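Local coordinates for protein alginate lyase (Paenibacillus sp. FPU-7, PDB 6KFN) that cleaves the polysaccharide alginate by beta-elimination and folds as a right-handed parallel beta-helix, at residues Leu75-Thr78 / Asn83-Gly86; Ile96-Asp99 / His103-Met106; Leu109-Tyr112 / Gly118-Phe121; Glu147-Gly152 / Val173-Gly178. All coordinates share one frame; numbering follows the deposited sequence.

Contact 1 (Leu75-Thr78 / Asn83-Gly86)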
loop_
_atom_site.group_PDB
_atom_site.type_symbol
_atom_site.label_atom_id
_atom_site.label_comp_id
_atom_site.label_asym_id
_atom_site.label_seq_id
_atom_site.Cartn_x
_atom_site.Cartn_y
_atom_site.Cartn_z
ATOM N N LEU A 75 10.343 -1.876 8.305
ATOM C CA LEU A 75 11.028 -0.621 8.036
ATOM C C LEU A 75 10.081 0.518 8.378
ATOM O O LEU A 75 8.924 0.513 7.968
ATOM C CB LEU A 75 11.437 -0.572 6.563
ATOM C CG LEU A 75 12.233 0.660 6.115
ATOM C CD1 LEU A 75 13.624 0.729 6.821
ATOM C CD2 LEU A 75 12.400 0.674 4.617
ATOM N N TYR A 76 10.605 1.514 9.104
ATOM C CA TYR A 76 9.850 2.704 9.514
ATOM C C TYR A 76 10.559 3.901 8.896
ATOM O O TYR A 76 11.704 4.188 9.261
ATOM C CB TYR A 76 9.825 2.813 11.036
ATOM C CG TYR A 76 9.054 3.971 11.608
ATOM C CD1 TYR A 76 7.923 4.478 11.014
ATOM C CD2 TYR A 76 9.454 4.573 12.786
ATOM C CE1 TYR A 76 7.182 5.506 11.600
ATOM C CE2 TYR A 76 8.732 5.589 13.378
ATOM C CZ TYR A 76 7.606 6.063 12.778
ATOM O OH TYR A 76 6.921 7.074 13.387
ATOM N N VAL A 77 9.896 4.600 7.973
ATOM C CA VAL A 77 10.485 5.704 7.224
ATOM C C VAL A 77 9.848 6.992 7.725
ATOM O O VAL A 77 8.634 7.161 7.637
ATOM C CB VAL A 77 10.259 5.540 5.713
ATOM C CG1 VAL A 77 11.005 6.656 4.969
ATOM C CG2 VAL A 77 10.693 4.167 5.217
ATOM N N THR A 78 10.690 7.919 8.215
ATOM C CA THR A 78 10.264 9.203 8.732
ATOM C C THR A 78 10.970 10.366 8.074
ATOM O O THR A 78 10.719 11.507 8.462
ATOM C CB THR A 78 10.392 9.288 10.258
ATOM O OG1 THR A 78 11.730 8.967 10.617
ATOM C CG2 THR A 78 9.435 8.346 10.954
ATOM N N ASN A 83 14.981 6.011 -1.671
ATOM C CA ASN A 83 14.707 4.973 -2.668
ATOM C C ASN A 83 14.944 3.629 -2.001
ATOM O O ASN A 83 16.050 3.347 -1.546
ATOM C CB ASN A 83 15.619 5.120 -3.871
ATOM C CG ASN A 83 15.334 6.384 -4.680
ATOM O OD1 ASN A 83 14.256 6.993 -4.546
ATOM N ND2 ASN A 83 16.252 6.748 -5.556
ATOM N N ILE A 84 13.871 2.858 -1.894
ATOM C CA ILE A 84 13.858 1.553 -1.232
ATOM C C ILE A 84 13.583 0.532 -2.321
ATOM O O ILE A 84 12.485 0.523 -2.883
ATOM C CB ILE A 84 12.780 1.534 -0.132
ATOM C CG1 ILE A 84 13.027 2.646 0.890
ATOM C CG2 ILE A 84 12.738 0.172 0.529
ATOM C CD1 ILE A 84 11.830 3.021 1.705
ATOM N N THR A 85 14.589 -0.292 -2.665
ATOM C CA THR A 85 14.572 -1.005 -3.934
ATOM C C THR A 85 14.967 -2.460 -3.762
ATOM O O THR A 85 16.019 -2.773 -3.209
ATOM C CB THR A 85 15.545 -0.328 -4.926
ATOM O OG1 THR A 85 15.207 1.053 -5.004
ATOM C CG2 THR A 85 15.465 -0.985 -6.274
ATOM N N GLY A 86 14.152 -3.355 -4.332
ATOM C CA GLY A 86 14.571 -4.729 -4.501
ATOM C C GLY A 86 14.644 -5.560 -3.261
ATOM O O GLY A 86 15.286 -6.590 -3.274
#
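L75 and V77 face I84 across the interior of a right-handed parallel beta-helix. Strand 73-77 carries the first two and strand 82-85 the third. The two strands follow each other in the chain and line different sides of the helix. No hydrogen bond joins them. The contact is wholly apolar and buried, with about 100 Å² hidden between the segments.

The side chains reach across the interior tip to tip. The CA atoms of L75 and I84 stay 9.9 Å apart, so the branches bridge the distance. I84 holds CG1 anti to its carbonyl carbon (chi1 -58°), and its extended second torsion carries CD1 forward. I84 is modelled in two positions; in this one CD1 meets both partners, and the methyl detail is less certain for that reason. L75 sends CD2 to it, and the same methyl also passes I84 CG2 at 4.1 Å. V77 uses only its CG2 branch, the one beside its backbone N.

The alternate residues point out of the interior. Y76 OH bonds to D99 OD2 on the next strand, 94-99. One face of the Y76 ring takes T78 CG2, 3.4 Å above the plane and shifted toward the rim. N83 OD1 accepts a hydrogen bond from Q105 NE2. Inside, I84 also touches I53 and V104, so the apolar row runs on in both directions along the helix axis.

In this conformer three methyls form a nearly equilateral triangle. I84 CD1 is 3.8 Å from L75 CD2 and 3.9 Å from V77 CG2.

Contact 2 (Ile96-Asp99 / His103-Met106)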
loop_
_atom_site.group_PDB
_atom_site.type_symbol
_atom_site.label_atom_id
_atom_site.label_comp_id
_atom_site.label_asym_id
_atom_site.label_seq_id
_atom_site.Cartn_x
_atom_site.Cartn_y
_atom_site.Cartn_z
ATOM N N ILE A 96 6.007 -1.800 5.870
ATOM C CA ILE A 96 6.629 -0.485 5.789
ATOM C C ILE A 96 5.628 0.532 6.311
ATOM O O ILE A 96 4.513 0.631 5.804
ATOM C CB ILE A 96 7.080 -0.124 4.370
ATOM C CG1 ILE A 96 7.953 -1.193 3.785
ATOM C CG2 ILE A 96 7.792 1.230 4.403
ATOM C CD1 ILE A 96 8.400 -0.920 2.342
ATOM N N MET A 97 6.031 1.286 7.320
ATOM C CA MET A 97 5.263 2.403 7.844
ATOM C C MET A 97 6.001 3.674 7.476
ATOM O O MET A 97 7.199 3.789 7.745
ATOM C CB MET A 97 5.133 2.299 9.371
ATOM C CG MET A 97 4.381 3.460 10.032
ATOM S SD MET A 97 2.625 3.572 9.639
ATOM C CE MET A 97 2.038 2.143 10.480
ATOM N N LEU A 98 5.289 4.632 6.865
ATOM C CA LEU A 98 5.814 5.967 6.574
ATOM C C LEU A 98 5.065 6.966 7.432
ATOM O O LEU A 98 3.846 7.006 7.397
ATOM C CB LEU A 98 5.628 6.301 5.095
ATOM C CG LEU A 98 6.273 5.168 4.231
ATOM C CD1 LEU A 98 5.327 4.088 3.760
ATOM C CD2 LEU A 98 6.859 5.918 3.022
ATOM N N ASP A 99 5.802 7.741 8.229
ATOM C CA ASP A 99 5.254 8.851 9.007
ATOM C C ASP A 99 5.931 10.131 8.530
ATOM O O ASP A 99 7.159 10.240 8.579
ATOM C CB ASP A 99 5.437 8.719 10.505
ATOM C CG ASP A 99 4.336 7.997 11.231
ATOM O OD1 ASP A 99 3.187 8.012 10.755
ATOM O OD2 ASP A 99 4.600 7.536 12.381
ATOM N N HIS A 103 8.191 11.918 -0.962
ATOM C CA HIS A 103 9.051 11.646 -2.106
ATOM C C HIS A 103 9.889 10.381 -1.910
ATOM O O HIS A 103 11.012 10.285 -2.397
ATOM C CB HIS A 103 9.942 12.836 -2.484
ATOM C CG HIS A 103 9.153 14.037 -2.858
ATOM N ND1 HIS A 103 8.551 14.169 -4.080
ATOM C CD2 HIS A 103 8.874 15.169 -2.174
ATOM C CE1 HIS A 103 7.934 15.328 -4.141
ATOM N NE2 HIS A 103 8.106 15.956 -3.001
ATOM N N VAL A 104 9.293 9.382 -1.246
ATOM C CA VAL A 104 9.893 8.059 -1.107
ATOM C C VAL A 104 9.455 7.222 -2.297
ATOM O O VAL A 104 8.285 7.220 -2.675
ATOM C CB VAL A 104 9.439 7.425 0.217
ATOM C CG1 VAL A 104 9.915 5.990 0.346
ATOM C CG2 VAL A 104 9.897 8.258 1.414
ATOM N N GLN A 105 10.416 6.512 -2.901
ATOM C CA GLN A 105 10.149 5.603 -4.009
ATOM C C GLN A 105 10.451 4.175 -3.577
ATOM O O GLN A 105 11.602 3.842 -3.299
ATOM C CB GLN A 105 11.005 5.966 -5.210
ATOM C CG GLN A 105 10.785 7.346 -5.736
ATOM C CD GLN A 105 11.501 7.577 -7.033
ATOM O OE1 GLN A 105 10.901 7.556 -8.075
ATOM N NE2 GLN A 105 12.794 7.668 -7.000
ATOM N N MET A 106 9.418 3.364 -3.518
ATOM C CA MET A 106 9.510 1.939 -3.210
ATOM C C MET A 106 9.337 1.170 -4.529
ATOM O O MET A 106 8.355 1.399 -5.233
ATOM C CB MET A 106 8.412 1.561 -2.222
ATOM C CG MET A 106 8.675 2.092 -0.839
ATOM S SD MET A 106 7.263 2.073 0.260
ATOM C CE MET A 106 6.450 3.578 -0.325
#
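In the hydrophobic interior of the right-handed parallel beta-helix, I96 and L98 face M106 and V104. The first pair sits on strand 94-99. V104 lies just ahead of strand 105-107, and M106 lies on it. The chain turns back between the segments, so I96 lies opposite M106 and L98 opposite V104. The CA atoms of L98 and V104 are 8.9 Å apart. About 156 Å² is buried, without a hydrogen bond across.

I96 and M106 slide past each other in opposite directions. I96 CD1 comes alongside the sulfur of M106, 3.8 Å from SD. The M106 chain then bends at its last torsion (chi3 -81°). This turns CE toward L98, where it lies 4.1 Å from CD2. With L98 in this position, one methionine serves both partners, sulfur to one and methyl to the other.

L98 and V104 meet tip to tip. In the position described, one of two modelled for L98, its CD2 rests against the whole isopropyl end of V104. V104 CB and CG1 lie 4.1 Å from L98 CD2, and CG2 is hardly farther. Both contacts of L98 CD2, with V104 and with M106, are less certain because of the second L98 position.

On the outer side, M97 packs on Y76 and H120. D99 forms a salt bridge with R122, and Q105 OE1 bonds to R131 on another coil. Strand 94-99 lies between strands 73-77 and 119-122, and strand 105-107 between strands 82-85 and 129-131.

Contact 3 (Leu109-Tyr112 / Gly118-Phe121)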
loop_
_atom_site.group_PDB
_atom_site.type_symbol
_atom_site.label_atom_id
_atom_site.label_comp_id
_atom_site.label_asym_id
_atom_site.label_seq_id
_atom_site.Cartn_x
_atom_site.Cartn_y
_atom_site.Cartn_z
ATOM N N LEU A 109 9.673 -4.430 -4.439
ATOM C CA LEU A 109 9.578 -4.988 -3.113
ATOM C C LEU A 109 8.664 -6.208 -3.081
ATOM O O LEU A 109 7.715 -6.331 -3.856
ATOM C CB LEU A 109 9.065 -3.942 -2.126
ATOM C CG LEU A 109 9.816 -2.607 -2.132
ATOM C CD1 LEU A 109 9.354 -1.765 -0.968
ATOM C CD2 LEU A 109 11.326 -2.809 -2.070
ATOM N N GLU A 110 8.943 -7.082 -2.130
ATOM C CA GLU A 110 8.098 -8.233 -1.835
ATOM C C GLU A 110 7.822 -8.196 -0.337
ATOM O O GLU A 110 8.757 -8.369 0.448
ATOM C CB GLU A 110 8.797 -9.521 -2.277
ATOM C CG GLU A 110 7.964 -10.760 -2.105
ATOM C CD GLU A 110 8.665 -12.065 -2.467
ATOM O OE1 GLU A 110 9.727 -12.034 -3.086
ATOM O OE2 GLU A 110 8.123 -13.120 -2.086
ATOM N N ILE A 111 6.559 -7.937 0.039
ATOM C CA ILE A 111 6.189 -7.649 1.418
ATOM C C ILE A 111 5.151 -8.694 1.821
ATOM O O ILE A 111 4.109 -8.796 1.162
ATOM C CB ILE A 111 5.624 -6.230 1.556
ATOM C CG1 ILE A 111 6.652 -5.213 1.053
ATOM C CG2 ILE A 111 5.176 -5.966 2.981
ATOM C CD1 ILE A 111 6.132 -3.810 0.969
ATOM N N TYR A 112 5.444 -9.479 2.859
ATOM C CA TYR A 112 4.607 -10.643 3.124
ATOM C C TYR A 112 4.785 -11.121 4.547
ATOM O O TYR A 112 5.801 -10.879 5.207
ATOM C CB TYR A 112 4.969 -11.802 2.141
ATOM C CG TYR A 112 6.426 -12.227 2.246
ATOM C CD1 TYR A 112 7.414 -11.510 1.573
ATOM C CD2 TYR A 112 6.845 -13.266 3.060
ATOM C CE1 TYR A 112 8.737 -11.795 1.680
ATOM C CE2 TYR A 112 8.244 -13.571 3.182
ATOM C CZ TYR A 112 9.162 -12.798 2.477
ATOM O OH TYR A 112 10.544 -12.995 2.516
ATOM N N GLY A 118 0.343 -4.149 5.204
ATOM C CA GLY A 118 1.594 -4.248 4.478
ATOM C C GLY A 118 2.368 -2.943 4.414
ATOM O O GLY A 118 3.543 -2.895 4.796
ATOM N N VAL A 119 1.732 -1.916 3.864
ATOM C CA VAL A 119 2.332 -0.595 3.673
ATOM C C VAL A 119 1.342 0.431 4.179
ATOM O O VAL A 119 0.161 0.363 3.829
ATOM C CB VAL A 119 2.677 -0.337 2.198
ATOM C CG1 VAL A 119 3.223 1.087 1.966
ATOM C CG2 VAL A 119 3.688 -1.378 1.712
ATOM N N HIS A 120 1.807 1.411 4.946
ATOM C CA HIS A 120 0.928 2.445 5.474
ATOM C C HIS A 120 1.578 3.810 5.286
ATOM O O HIS A 120 2.665 4.065 5.801
ATOM C CB HIS A 120 0.651 2.184 6.933
ATOM C CG HIS A 120 -0.459 2.996 7.543
ATOM N ND1 HIS A 120 -1.156 2.514 8.601
ATOM C CD2 HIS A 120 -1.039 4.188 7.232
ATOM C CE1 HIS A 120 -2.071 3.394 8.979
ATOM N NE2 HIS A 120 -1.989 4.436 8.187
ATOM N N PHE A 121 0.914 4.680 4.509
ATOM C CA PHE A 121 1.309 6.082 4.353
ATOM C C PHE A 121 0.571 6.893 5.425
ATOM O O PHE A 121 -0.655 6.983 5.376
ATOM C CB PHE A 121 0.919 6.617 2.982
ATOM C CG PHE A 121 1.518 5.857 1.823
ATOM C CD1 PHE A 121 2.774 6.151 1.388
ATOM C CD2 PHE A 121 0.818 4.866 1.182
ATOM C CE1 PHE A 121 3.341 5.477 0.325
ATOM C CE2 PHE A 121 1.367 4.183 0.119
ATOM C CZ PHE A 121 2.656 4.500 -0.324
#
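The flat group that takes part in the touch between I111 and G118 is a peptide, not a ring. I111 CG2 lies out of the plane of the G118-V119 peptide, displaced to the side of the carbonyl, 3.9 Å from G118 O. That oxygen is also bonded to the backbone N of I96. Rings lie outside the touch itself. Y112 has E110 C at its edge, in plane, and its ring runs nearly parallel to that of Y136.

I111 and V119 make the apolar part of the contact. Their side chains cross at about a right angle. I111 is extended beyond CB (chi2 172°), which brings CD1 to 3.5 Å from V119 CG2, a close methyl pair. Only the CG2 branch of V119 is used. The CA atoms of I111 and G118 are 6.5 Å apart, much nearer than opposed interior strands would be. The contact therefore sits at a corner of the right-handed parallel beta-helix, where the chain turns into strand 119-122. About 101 Å² is buried.

H120 points to the other side of its strand, where ND1 bonds to E117 and NE2 to G152 O. Inside, I111 also touches I96, and V119 touches L98. Strand 110-114 pairs with strands 88-92 and 134-136, while strand 119-122 pairs with strands 94-99 and 149-151.

Contact 4 (Glu147-Gly152 / Val173-Gly178). With NA (sodium ion), chain B.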
loop_
_atom_site.group_PDB
_atom_site.type_symbol
_atom_site.label_atom_id
_atom_site.label_comp_id
_atom_site.label_asym_id
_atom_site.label_seq_id
_atom_site.Cartn_x
_atom_site.Cartn_y
_atom_site.Cartn_z
ATOM N N GLU A 147 -4.841 -4.758 5.772
ATOM C CA GLU A 147 -4.856 -4.163 4.441
ATOM C C GLU A 147 -3.524 -4.400 3.741
ATOM O O GLU A 147 -2.470 -4.481 4.362
ATOM C CB GLU A 147 -5.119 -2.656 4.512
ATOM C CG GLU A 147 -6.474 -2.288 5.093
ATOM C CD GLU A 147 -6.597 -2.275 6.599
ATOM O OE1 GLU A 147 -5.624 -2.529 7.320
ATOM O OE2 GLU A 147 -7.722 -2.000 7.086
ATOM N N GLY A 148 -3.575 -4.468 2.413
ATOM C CA GLY A 148 -2.341 -4.485 1.655
ATOM C C GLY A 148 -1.594 -3.162 1.760
ATOM O O GLY A 148 -0.440 -3.099 2.189
ATOM N N ILE A 149 -2.296 -2.111 1.351
ATOM C CA ILE A 149 -1.814 -0.743 1.381
ATOM C C ILE A 149 -2.907 0.109 2.056
ATOM O O ILE A 149 -4.083 0.034 1.691
ATOM C CB ILE A 149 -1.485 -0.198 -0.010
ATOM C CG1 ILE A 149 -0.490 -1.133 -0.717
ATOM C CG2 ILE A 149 -0.969 1.228 0.082
ATOM C CD1 ILE A 149 -0.202 -0.762 -2.145
ATOM N N TYR A 150 -2.479 0.920 3.009
ATOM C CA TYR A 150 -3.360 1.732 3.855
ATOM C C TYR A 150 -2.881 3.175 3.698
ATOM O O TYR A 150 -1.711 3.469 3.965
ATOM C CB TYR A 150 -3.236 1.240 5.283
ATOM C CG TYR A 150 -4.251 1.710 6.281
ATOM C CD1 TYR A 150 -4.406 3.028 6.640
ATOM C CD2 TYR A 150 -4.947 0.780 6.991
ATOM C CE1 TYR A 150 -5.265 3.414 7.661
ATOM C CE2 TYR A 150 -5.827 1.162 8.021
ATOM C CZ TYR A 150 -5.982 2.485 8.330
ATOM O OH TYR A 150 -6.774 2.852 9.383
ATOM N N VAL A 151 -3.759 4.049 3.195
ATOM C CA VAL A 151 -3.371 5.420 2.877
ATOM C C VAL A 151 -4.091 6.368 3.828
ATOM O O VAL A 151 -5.309 6.507 3.753
ATOM C CB VAL A 151 -3.665 5.766 1.411
ATOM C CG1 VAL A 151 -2.976 7.088 1.042
ATOM C CG2 VAL A 151 -3.272 4.647 0.444
ATOM N N GLY A 152 -3.340 7.037 4.713
ATOM C CA GLY A 152 -3.899 7.988 5.653
ATOM C C GLY A 152 -4.346 7.368 6.952
ATOM O O GLY A 152 -3.845 6.338 7.390
ATOM N N VAL A 173 1.523 -2.774 -9.054
ATOM C CA VAL A 173 1.655 -3.612 -7.867
ATOM C C VAL A 173 0.719 -4.803 -7.971
ATOM O O VAL A 173 -0.392 -4.688 -8.459
ATOM C CB VAL A 173 1.411 -2.763 -6.580
ATOM C CG1 VAL A 173 1.499 -3.530 -5.256
ATOM C CG2 VAL A 173 2.429 -1.604 -6.529
ATOM N N ARG A 174 1.158 -5.925 -7.450
ATOM C CA ARG A 174 0.325 -7.103 -7.275
ATOM C C ARG A 174 0.002 -7.218 -5.799
ATOM O O ARG A 174 0.900 -7.177 -4.968
ATOM C CB ARG A 174 1.081 -8.352 -7.711
ATOM C CG ARG A 174 0.210 -9.590 -7.810
ATOM C CD ARG A 174 1.080 -10.751 -8.316
ATOM N NE ARG A 174 1.237 -10.635 -9.753
ATOM C CZ ARG A 174 0.331 -11.026 -10.649
ATOM N NH1 ARG A 174 -0.797 -11.619 -10.274
ATOM N NH2 ARG A 174 0.543 -10.814 -11.938
ATOM N N ILE A 175 -1.275 -7.331 -5.481
ATOM C CA ILE A 175 -1.724 -7.417 -4.107
ATOM C C ILE A 175 -2.548 -8.693 -3.971
ATOM O O ILE A 175 -3.418 -8.956 -4.804
ATOM C CB ILE A 175 -2.488 -6.175 -3.623
ATOM C CG1 ILE A 175 -1.700 -4.918 -3.984
ATOM C CG2 ILE A 175 -2.763 -6.264 -2.137
ATOM C CD1 ILE A 175 -2.424 -3.618 -3.691
ATOM N N GLY A 176 -2.265 -9.467 -2.923
ATOM C CA GLY A 176 -2.866 -10.769 -2.733
ATOM C C GLY A 176 -1.990 -11.858 -3.304
ATOM O O GLY A 176 -1.003 -11.578 -3.995
ATOM N N PRO A 177 -2.325 -13.113 -3.058
ATOM C CA PRO A 177 -3.423 -13.570 -2.207
ATOM C C PRO A 177 -3.050 -13.387 -0.723
ATOM O O PRO A 177 -1.983 -12.909 -0.366
ATOM C CB PRO A 177 -3.564 -15.027 -2.600
ATOM C CG PRO A 177 -2.121 -15.462 -2.820
ATOM C CD PRO A 177 -1.481 -14.250 -3.503
ATOM N N GLY A 178 -3.976 -13.803 0.152
ATOM C CA GLY A 178 -3.691 -13.783 1.575
ATOM C C GLY A 178 -3.671 -12.423 2.219
ATOM O O GLY A 178 -3.223 -12.303 3.354
HETATM NA NA NA B . -9.845 -1.452 6.268
HETATM O O HOH W 1 -9.899 -0.195 8.349
HETATM O O HOH W 2 -10.629 -3.429 7.377
HETATM O O HOH W 3 -12.158 -1.121 5.859
#
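G148 and I175 bring two backbones close at a corner of the right-handed parallel beta-helix, with their CA atoms 6.5 Å apart. G148 turns with phi -67° and psi -58°, and the chain then extends into strand 149-151. The other segment contains strand 174-175. After it come G176, at positive phi, and a cis peptide bond before P177. No hydrogen bond links the segments.

With no beta carbon on G148, I175 CG2 packs straight onto its CA at 4.2 Å. I149 and I175 cross at about a right angle and meet through their terminal methyls, CD1 to CD1 at 3.9 Å. Both hold CG1 anti to the carbonyl carbon and extend beyond it, which carries these methyls into the interior. V173 CG1 adds a looser touch on I149 CD1, in one of its two modelled positions.

E147 points away from this apolar patch. Its chain bends at chi2 and takes the carboxylate out to a sodium ion. OE1, the other oxygen of the same carboxylate, lies at the edge of the Y150 ring, in its plane. E182 and D185 complete the site with three waters, making six ligands. E147 OE2 binds the sodium ion at 2.3 Å, and water 3 sits almost directly opposite, with an OE2-sodium-water angle of about 168°.

The four contacts follow one another along the chain and step along the beta-helix. Each has one segment on the same parallel sheet, on adjacent strands 73-77, 94-99, 119-122 and 149-151. Their partners come from the other walls. Contacts 1 and 2 span the interior, with centres 6 Å apart. Contacts 3 and 4 lie at a corner, 7 Å apart. Contacts 1 and 4 are about 16 Å apart between centres and do not touch. Backbone bonds join successive coils: V77 N to M97 O, L98 N to H120 O, and G152 N to F121 O. The result is a continuous apolar interior, with the sodium site at the outer side of contact 4.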